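Local coordinates for amidohydrolase (Xanthomonas campestris pv. campestris, PDB 4DZH), which probably deaminates adenosine-type nucleosides such as 5'-methylthioadenosine, as a zinc-dependent hydrolase of the ATZ/TRZ family, at residues Phe141-Gln146 / Gly182-Gln187; Ala148-His153 / Ala157-Val162. One frame throughout, in Å; residues are numbered along the deposited sequence.

Interaction 1. Residues Phe141-Gln146 / Gly182-Gln187; sequences FFADVQ and GELHDQ. With ZN (zinc ion), chain H.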
loop_
_atom_site.group_PDB
_atom_site.type_symbol
_atom_site.label_atom_id
_atom_site.label_comp_id
_atom_site.label_asym_id
_atom_site.label_seq_id
_atom_site.Cartn_x
_atom_site.Cartn_y
_atom_site.Cartn_z
ATOM N N PHE A 141 4.133 24.394 11.858
ATOM C CA PHE A 141 4.773 25.512 12.536
ATOM C C PHE A 141 6.071 25.817 11.826
ATOM O O PHE A 141 6.636 24.971 11.159
ATOM C CB PHE A 141 5.020 25.138 14.003
ATOM C CG PHE A 141 3.755 24.768 14.751
ATOM C CD1 PHE A 141 2.906 25.755 15.228
ATOM C CD2 PHE A 141 3.439 23.442 14.975
ATOM C CE1 PHE A 141 1.740 25.439 15.909
ATOM C CE2 PHE A 141 2.278 23.102 15.660
ATOM C CZ PHE A 141 1.433 24.115 16.123
ATOM N N PHE A 142 6.556 27.049 12.002
ATOM C CA PHE A 142 7.816 27.443 11.354
ATOM C C PHE A 142 7.743 27.327 9.834
ATOM O O PHE A 142 8.694 26.884 9.189
ATOM C CB PHE A 142 9.046 26.741 11.965
ATOM C CG PHE A 142 9.268 27.100 13.410
ATOM C CD1 PHE A 142 8.588 26.416 14.428
ATOM C CD2 PHE A 142 10.090 28.161 13.749
ATOM C CE1 PHE A 142 8.759 26.774 15.746
ATOM C CE2 PHE A 142 10.265 28.522 15.068
ATOM C CZ PHE A 142 9.605 27.829 16.070
ATOM N N ALA A 143 6.613 27.801 9.303
ATOM C CA ALA A 143 6.397 27.849 7.859
ATOM C C ALA A 143 7.473 28.657 7.161
ATOM O O ALA A 143 7.784 28.358 6.007
ATOM C CB ALA A 143 5.006 28.430 7.543
ATOM N N ASP A 144 8.060 29.649 7.859
ATOM C CA ASP A 144 9.128 30.454 7.256
ATOM C C ASP A 144 10.324 29.577 6.891
ATOM O O ASP A 144 10.882 29.650 5.786
ATOM C CB ASP A 144 9.540 31.629 8.157
ATOM C CG ASP A 144 10.011 31.206 9.556
ATOM O OD1 ASP A 144 9.698 30.090 10.029
ATOM O OD2 ASP A 144 10.714 32.026 10.208
ATOM N N VAL A 145 10.707 28.688 7.807
ATOM C CA VAL A 145 11.806 27.772 7.576
ATOM C C VAL A 145 11.428 26.790 6.469
ATOM O O VAL A 145 12.219 26.541 5.556
ATOM C CB VAL A 145 12.111 26.973 8.862
ATOM C CG1 VAL A 145 13.109 25.870 8.586
ATOM C CG2 VAL A 145 12.597 27.927 9.991
ATOM N N GLN A 146 10.190 26.294 6.501
ATOM C CA GLN A 146 9.782 25.341 5.478
ATOM C C GLN A 146 9.839 25.920 4.069
ATOM O O GLN A 146 10.315 25.263 3.164
ATOM C CB GLN A 146 8.370 24.858 5.732
ATOM C CG GLN A 146 8.305 24.089 7.042
ATOM C CD GLN A 146 6.943 23.435 7.224
ATOM O OE1 GLN A 146 5.923 24.134 7.332
ATOM N NE2 GLN A 146 6.925 22.104 7.271
ATOM N N GLY A 182 1.425 37.086 7.751
ATOM C CA GLY A 182 1.630 38.203 6.849
ATOM C C GLY A 182 3.061 38.283 6.364
ATOM O O GLY A 182 3.312 38.590 5.192
ATOM N N GLU A 183 4.009 37.990 7.248
ATOM C CA GLU A 183 5.418 38.019 6.850
ATOM C C GLU A 183 5.698 36.930 5.805
ATOM O O GLU A 183 6.438 37.148 4.845
ATOM C CB GLU A 183 6.340 37.840 8.057
ATOM C CG GLU A 183 6.368 39.054 9.009
ATOM C CD GLU A 183 7.061 38.761 10.344
ATOM O OE1 GLU A 183 7.937 37.864 10.398
ATOM O OE2 GLU A 183 6.720 39.434 11.350
ATOM N N LEU A 184 5.066 35.773 5.972
ATOM C CA LEU A 184 5.291 34.664 5.063
ATOM C C LEU A 184 4.779 35.035 3.688
ATOM O O LEU A 184 5.458 34.829 2.685
ATOM C CB LEU A 184 4.580 33.402 5.570
ATOM C CG LEU A 184 4.831 32.146 4.728
ATOM C CD1 LEU A 184 6.257 31.588 4.902
ATOM C CD2 LEU A 184 3.751 31.071 5.020
ATOM N N HIS A 185 3.570 35.570 3.630
ATOM C CA HIS A 185 3.002 35.986 2.356
ATOM C C HIS A 185 3.847 37.047 1.632
ATOM O O HIS A 185 4.098 36.919 0.435
ATOM C CB HIS A 185 1.559 36.480 2.559
ATOM C CG HIS A 185 1.013 37.209 1.370
ATOM N ND1 HIS A 185 1.212 38.560 1.173
ATOM C CD2 HIS A 185 0.311 36.768 0.295
ATOM C CE1 HIS A 185 0.646 38.923 0.033
ATOM N NE2 HIS A 185 0.101 37.854 -0.522
ATOM N N ASP A 186 4.290 38.073 2.355
ATOM C CA ASP A 186 5.100 39.156 1.766
ATOM C C ASP A 186 6.449 38.620 1.235
ATOM O O ASP A 186 6.894 39.019 0.166
ATOM C CB ASP A 186 5.319 40.270 2.799
ATOM C CG ASP A 186 4.001 40.947 3.222
ATOM O OD1 ASP A 186 2.950 40.690 2.572
ATOM O OD2 ASP A 186 4.004 41.743 4.199
ATOM N N GLN A 187 7.088 37.705 1.967
ATOM C CA GLN A 187 8.393 37.151 1.568
ATOM C C GLN A 187 8.288 36.375 0.255
ATOM O O GLN A 187 9.234 36.354 -0.561
ATOM C CB GLN A 187 8.909 36.198 2.663
ATOM C CG GLN A 187 10.380 35.801 2.535
ATOM C CD GLN A 187 11.311 36.980 2.827
ATOM O OE1 GLN A 187 10.873 38.025 3.319
ATOM N NE2 GLN A 187 12.595 36.810 2.538
HETATM ZN ZN ZN H . -0.971 38.051 -2.245
HETATM O O HOH W 1 -1.114 36.011 -2.933
HETATM O O HOH W 2 0.516 37.915 -3.735
HETATM O O HOH W 3 -1.559 40.182 -2.424
#
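With CG turned anti to the backbone N (chi1 -176°), Leu184 sends its isobutyl fork out of helix 174-188 toward the first turn of helix 143-152, where Ala143 and Asp144 receive it. The second torsion (chi2 72°) turns CD2 to the alanine methyl and CD1 to the backbone. CD2 of Leu184 lies 3.9 Å from CB of Ala143, the one meeting of apolar side chains in this contact, whereas Leu184 CD1 lies against backbone, 3.7 Å from Ala143 O and 3.9 Å from Asp144 CA. No hydrogen bond links 141-146 to 182-187, and Leu184 is the one residue of 182-187 that touches 141-146; the two segments bury 102 Å² in all. The two helices belong to the outer layer of a TIM-barrel of the amidohydrolase type, and Leu184 also rests on Val159 and Ala161 of strand 156-163, so its side chain fills the junction of helix 143-152 with strand 156-163 of the barrel wall. Next along the helix, His185 binds a zinc ion through NE2 at 2.0 Å, with three waters and Leu221 O as further ligands. This site is distinct from the one formed by His79, His81, His228 and Asp316. ND1 of His185 donates to Asp186 OD1 at 3.1 Å (N-H...O 163°); the acceptor lies nearly in the imidazole plane and is met on its anti side, a bond that should restrict rotation of the ring.

Interaction 2. Residues Ala148-His153 / Ala157-Val162; sequences AVYKQH and ALVGAV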
loop_
_atom_site.group_PDB
_atom_site.type_symbol
_atom_site.label_atom_id
_atom_site.label_comp_id
_atom_site.label_asym_id
_atom_site.label_seq_id
_atom_site.Cartn_x
_atom_site.Cartn_y
_atom_site.Cartn_z
ATOM N N ALA A 148 11.674 28.309 2.973
ATOM C CA ALA A 148 13.087 28.454 2.603
ATOM C C ALA A 148 13.686 27.109 2.214
ATOM O O ALA A 148 14.420 27.015 1.205
ATOM C CB ALA A 148 13.874 29.093 3.734
ATOM N N VAL A 149 13.382 26.062 3.006
ATOM C CA VAL A 149 13.883 24.718 2.735
ATOM C C VAL A 149 13.375 24.166 1.420
ATOM O O VAL A 149 14.157 23.703 0.615
ATOM C CB VAL A 149 13.571 23.730 3.870
ATOM C CG1 VAL A 149 13.935 22.315 3.461
ATOM C CG2 VAL A 149 14.319 24.137 5.109
ATOM N N TYR A 150 12.066 24.264 1.176
ATOM C CA TYR A 150 11.535 23.841 -0.117
ATOM C C TYR A 150 12.199 24.614 -1.287
ATOM O O TYR A 150 12.582 23.995 -2.279
ATOM C CB TYR A 150 10.014 23.999 -0.157
ATOM C CG TYR A 150 9.279 22.941 0.666
ATOM C CD1 TYR A 150 9.450 21.579 0.455
ATOM C CD2 TYR A 150 8.373 23.332 1.644
ATOM C CE1 TYR A 150 8.759 20.635 1.193
ATOM C CE2 TYR A 150 7.675 22.372 2.374
ATOM C CZ TYR A 150 7.883 21.050 2.149
ATOM O OH TYR A 150 7.214 20.055 2.856
ATOM N N LYS A 151 12.316 25.940 -1.145
ATOM C CA LYS A 151 12.865 26.802 -2.201
ATOM C C LYS A 151 14.302 26.366 -2.451
ATOM O O LYS A 151 14.698 26.172 -3.596
ATOM C CB LYS A 151 12.818 28.255 -1.779
ATOM C CG LYS A 151 13.382 29.196 -2.854
ATOM C CD LYS A 151 12.584 29.070 -4.148
ATOM C CE LYS A 151 13.102 30.064 -5.239
ATOM N NZ LYS A 151 12.086 30.360 -6.277
ATOM N N GLN A 152 15.083 26.169 -1.390
ATOM C CA GLN A 152 16.509 25.783 -1.562
ATOM C C GLN A 152 16.654 24.458 -2.347
ATOM O O GLN A 152 17.600 24.258 -3.141
ATOM C CB GLN A 152 17.162 25.682 -0.169
ATOM C CG GLN A 152 18.612 25.177 -0.133
ATOM C CD GLN A 152 18.960 24.523 1.212
ATOM O OE1 GLN A 152 18.346 24.841 2.247
ATOM N NE2 GLN A 152 19.938 23.589 1.200
ATOM N N HIS A 153 15.710 23.535 -2.155
ATOM C CA HIS A 153 15.780 22.260 -2.824
ATOM C C HIS A 153 15.080 22.245 -4.170
ATOM O O HIS A 153 14.982 21.175 -4.830
ATOM C CB HIS A 153 15.186 21.139 -1.937
ATOM C CG HIS A 153 16.067 20.760 -0.792
ATOM N ND1 HIS A 153 16.084 21.450 0.393
ATOM C CD2 HIS A 153 17.037 19.818 -0.699
ATOM C CE1 HIS A 153 16.994 20.918 1.198
ATOM N NE2 HIS A 153 17.587 19.934 0.555
ATOM N N ALA A 157 5.751 24.021 -3.445
ATOM C CA ALA A 157 4.913 23.920 -2.252
ATOM C C ALA A 157 3.948 25.062 -2.112
ATOM O O ALA A 157 4.279 26.225 -2.349
ATOM C CB ALA A 157 5.797 23.889 -1.012
ATOM N N LEU A 158 2.769 24.707 -1.627
ATOM C CA LEU A 158 1.847 25.709 -1.037
ATOM C C LEU A 158 2.074 25.577 0.462
ATOM O O LEU A 158 1.843 24.481 1.033
ATOM C CB LEU A 158 0.393 25.366 -1.402
ATOM C CG LEU A 158 -0.648 26.329 -0.781
ATOM C CD1 LEU A 158 -0.447 27.778 -1.226
ATOM C CD2 LEU A 158 -2.079 25.892 -1.108
ATOM N N VAL A 159 2.593 26.634 1.088
ATOM C CA VAL A 159 3.048 26.552 2.481
ATOM C C VAL A 159 2.063 27.273 3.362
ATOM O O VAL A 159 1.755 28.451 3.134
ATOM C CB VAL A 159 4.451 27.170 2.645
ATOM C CG1 VAL A 159 4.859 27.180 4.121
ATOM C CG2 VAL A 159 5.466 26.381 1.833
ATOM N N GLY A 160 1.540 26.559 4.347
ATOM C CA GLY A 160 0.533 27.179 5.198
ATOM C C GLY A 160 1.069 27.860 6.444
ATOM O O GLY A 160 1.953 27.322 7.129
ATOM N N ALA A 161 0.473 29.001 6.774
ATOM C CA ALA A 161 0.775 29.714 7.999
ATOM C C ALA A 161 -0.270 29.274 9.027
ATOM O O ALA A 161 -1.466 29.557 8.892
ATOM C CB ALA A 161 0.678 31.256 7.745
ATOM N N VAL A 162 0.176 28.518 10.026
ATOM C CA VAL A 162 -0.741 28.015 11.054
ATOM C C VAL A 162 -1.427 29.138 11.842
ATOM O O VAL A 162 -0.757 30.092 12.297
ATOM C CB VAL A 162 0.010 27.089 12.073
ATOM C CG1 VAL A 162 -0.921 26.648 13.199
ATOM C CG2 VAL A 162 0.620 25.871 11.396
#
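Apolar packing alone joins Tyr150 to Ala157 and Val159, across the helix-to-strand half of a beta-alpha-beta unit of the TIM-barrel: strand 133-139, helix 143-152, strand 156-163. The main element is a CH-pi contact. CB of Ala157 sits over one face of the Tyr150 ring, 4.2 Å from its centroid and 27° off the ring normal. That displacement is toward the CD2 side, since Ala157 CB is 3.7 Å from Tyr150 CD2 and 4.0 Å from Tyr150 CG. Val159, two residues further along the strand and pointing to the same side of it, adds a looser contact from CG2, 4.2 Å from Tyr150 CD2, approaching the ring obliquely. At chi1 -74° the Tyr150 ring swings to the side opposite its own carbonyl carbon, which carries it off the helix to the strand.

Polar interactions across the pair are absent, and the buried phenol is satisfied elsewhere: Tyr150 OH is hydrogen-bonded to Glu138 OE1 of the preceding strand and to Asn82 ND2. The hydroxyl end is thus tied to polar groups while the near part of the ring meets the alanine methyl.

Within the helix, the C-terminal turn is closed by hydrogen bonds that converge on Val149 O. His153 N reaches this oxygen at 3.2 Å from one face of the carbonyl plane, and His153 ND1 reaches it from the opposite face at 3.0 Å, the acceptor lying only 1° out of the imidazole plane.

Overall arrangement
Following the chain from the N terminus, strand 133-139 leads into helix 143-152, which serves both contacts: its first turn in interaction 1, its last turns in interaction 2. Interaction 2 closes first, a short loop in which the chain turns from the helix into strand 156-163. The chain then continues to helix 174-188, where interaction 1 closes the longer loop, with interaction 2 nested inside it. Their centres are 8 Å apart and they touch directly: Ala143 CB lies 3.6 Å from Val159 CG1, and Leu184 CD2 lies 3.8 Å from Val159 O. Together they tie two successive outer helices to the barrel strand that connects them.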